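Local coordinates for capsule biosynthesis protein capD (Bacillus anthracis, PDB 3G9K), which cleaves the poly-gamma-D-glutamate capsule and transfers it onto the side-chain amino group of meso-diaminopimelic acid in peptidoglycan, at the interface of chains A and B. Residues are numbered along the deposited sequence; one frame, centred on the assembly and turned at random. Chains: chain A, Capsule biosynthesis protein capD; chain B, Capsule biosynthesis protein capD.

The interface of chains A and B. Residues chain A 69-71, 84; chain B 4, 16-18.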
ATOM      1  N   GLY A  69      -6.174  -3.797   4.765  1.00 16.22           N
ATOM      2  CA  GLY A  69      -5.278  -3.930   3.643  1.00 16.14           C
ATOM      3  C   GLY A  69      -5.869  -4.839   2.596  1.00 16.48           C
ATOM      4  O   GLY A  69      -7.013  -5.342   2.758  1.00 16.87           O
ATOM      5  N   GLY A  70      -5.067  -5.078   1.583  1.00 17.51           N
ATOM      6  CA  GLY A  70      -5.354  -5.995   0.528  1.00 18.35           C
ATOM      7  C   GLY A  70      -4.083  -6.612   0.008  1.00 18.74           C
ATOM      8  O   GLY A  70      -3.085  -5.975   0.001  1.00 18.19           O
HETATM    9  N   MSE A  71      -4.225  -7.891  -0.401  1.00 23.40           N
HETATM   10  CA  MSE A  71      -3.068  -8.636  -0.861  1.00 23.55           C
HETATM   11  C   MSE A  71      -3.367  -9.389  -2.135  1.00 24.13           C
HETATM   12  O   MSE A  71      -4.298 -10.221  -2.200  1.00 24.68           O
HETATM   13  CB  MSE A  71      -2.587  -9.615   0.213  1.00 22.93           C
HETATM   14  CG  MSE A  71      -1.318 -10.400  -0.182  1.00 22.02           C
HETATM   15 SE   MSE A  71      -0.602 -11.581   1.169  0.50 10.69          SE
HETATM   16  CE  MSE A  71      -0.280 -10.250   2.575  1.00 20.94           C
ATOM     17  N   TYR A  84      -8.949  -7.539   3.147  1.00 20.13           N
ATOM     18  CA  TYR A  84      -9.102  -7.430   4.603  1.00 19.77           C
ATOM     19  C   TYR A  84      -9.192  -5.947   5.047  1.00 19.69           C
ATOM     20  O   TYR A  84      -8.694  -5.528   6.088  1.00 18.54           O
ATOM     21  CB  TYR A  84      -7.998  -8.220   5.335  1.00 19.22           C
ATOM     22  CG  TYR A  84      -6.584  -7.969   4.785  1.00 17.70           C
ATOM     23  CD1 TYR A  84      -5.733  -7.065   5.380  1.00 17.04           C
ATOM     24  CD2 TYR A  84      -6.129  -8.641   3.671  1.00 18.65           C
ATOM     25  CE1 TYR A  84      -4.481  -6.834   4.869  1.00 14.37           C
ATOM     26  CE2 TYR A  84      -4.896  -8.408   3.151  1.00 18.22           C
ATOM     27  CZ  TYR A  84      -4.053  -7.517   3.769  1.00 17.82           C
ATOM     28  OH  TYR A  84      -2.808  -7.290   3.217  1.00 15.98           O
TER
ATOM     29  N   PHE B   4       4.277  -3.211  -0.018  1.00 13.78           N
ATOM     30  CA  PHE B   4       5.444  -4.096  -0.228  1.00 15.08           C
ATOM     31  C   PHE B   4       5.216  -5.133  -1.371  1.00 15.30           C
ATOM     32  O   PHE B   4       4.096  -5.385  -1.824  1.00 14.18           O
ATOM     33  CB  PHE B   4       5.876  -4.729   1.116  1.00 15.39           C
ATOM     34  CG  PHE B   4       4.888  -5.721   1.654  1.00 14.97           C
ATOM     35  CD1 PHE B   4       3.853  -5.299   2.458  1.00 14.60           C
ATOM     36  CD2 PHE B   4       4.934  -7.072   1.257  1.00 17.10           C
ATOM     37  CE1 PHE B   4       2.931  -6.194   2.955  1.00 15.48           C
ATOM     38  CE2 PHE B   4       4.042  -7.978   1.738  1.00 16.92           C
ATOM     39  CZ  PHE B   4       3.011  -7.542   2.588  1.00 17.81           C
ATOM     40  N   SER B  16       1.200  -6.204  -1.856  1.00 16.67           N
ATOM     41  CA  SER B  16       0.232  -5.924  -0.783  1.00 15.61           C
ATOM     42  C   SER B  16       0.311  -4.479  -0.340  1.00 15.71           C
ATOM     43  O   SER B  16       1.402  -3.911  -0.208  1.00 14.46           O
ATOM     44  CB  SER B  16       0.435  -6.883   0.377  1.00 16.49           C
ATOM     45  OG  SER B  16      -0.385  -6.520   1.478  1.00 17.17           O
ATOM     46  N   THR B  17      -0.863  -3.859  -0.188  1.00 16.65           N
ATOM     47  CA  THR B  17      -0.919  -2.556   0.485  1.00 17.44           C
ATOM     48  C   THR B  17      -1.819  -2.549   1.733  1.00 16.89           C
ATOM     49  O   THR B  17      -2.960  -2.965   1.711  1.00 15.99           O
ATOM     50  CB  THR B  17      -0.989  -1.315  -0.549  1.00 19.42           C
ATOM     51  OG1 THR B  17      -1.671  -0.152  -0.030  1.00 25.35           O
ATOM     52  CG2 THR B  17      -1.329  -1.670  -1.952  1.00 11.98           C
ATOM     53  N   ASN B  18      -1.231  -2.148   2.858  1.00 16.47           N
ATOM     54  CA  ASN B  18      -1.904  -2.109   4.131  1.00 16.92           C
ATOM     55  C   ASN B  18      -2.008  -0.675   4.615  1.00 17.18           C
ATOM     56  O   ASN B  18      -1.161   0.155   4.275  1.00 14.95           O
ATOM     57  CB  ASN B  18      -1.135  -2.912   5.162  1.00 16.96           C
ATOM     58  CG  ASN B  18      -1.036  -4.409   4.803  1.00 18.62           C
ATOM     59  OD1 ASN B  18      -1.900  -4.949   4.118  1.00 16.42           O
ATOM     60  ND2 ASN B  18       0.015  -5.068   5.293  1.00 21.07           N
TER
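A:Gly70 and B:Thr17 pair as antiparallel neighbours, joining strand 68-74 of the large chain to strand 13-19 of the small chain in one continuous sheet. The contact illustrates how an enzyme of the gamma-glutamyltransferase family, made as one precursor and cut in two, can help keep its halves together by ordinary sheet pairing. A:Gly70 N donates to B:Thr17 O at 3.0 Å, and B:Thr17 N returns a bond to A:Gly70 O at 3.1 Å. That glycine carbonyl is gripped twice: the amide comes nearly in line with the C=O bond, while the hydroxyl B:Ser16 OG, also 3.1 Å from A:Gly70 O, approaches from above the carbonyl plane, not on a lone pair.

On the side of the sheet to which B:Ser16 OG points, the phenol of A:Tyr84 reaches across to B:Asn18. Its hydroxyl OH donates to the amide oxygen OD1 of B:Asn18 at 2.7 Å, in the carbonyl plane and on a lone pair, although ring and amide planes stand 63° apart. With OG anti to the backbone N (chi1 173°), the serine hydroxyl lies near both A:Gly70 O and A:Tyr84 OH; its one hydrogen can favour the carbonyl, and the contact to the phenol oxygen is weak.

Further out, A:Met71, a selenomethionine, runs extended until chi3 (-59°) bends its methyl back toward B:Ser16, its CE 3.9 Å from OG. The tyrosine ring lies over its own chain's glycines and has A:Met71 CB at its edge. B:Phe4, on the adjoining strand 2-7, which directly follows the catalytic nucleophile B:Thr1, presents its ring edge to B:Asn18 ND2. Under the phenol, A:Gly69 O sits 3.2 Å from the plane of the A:Tyr84 ring, over its centre.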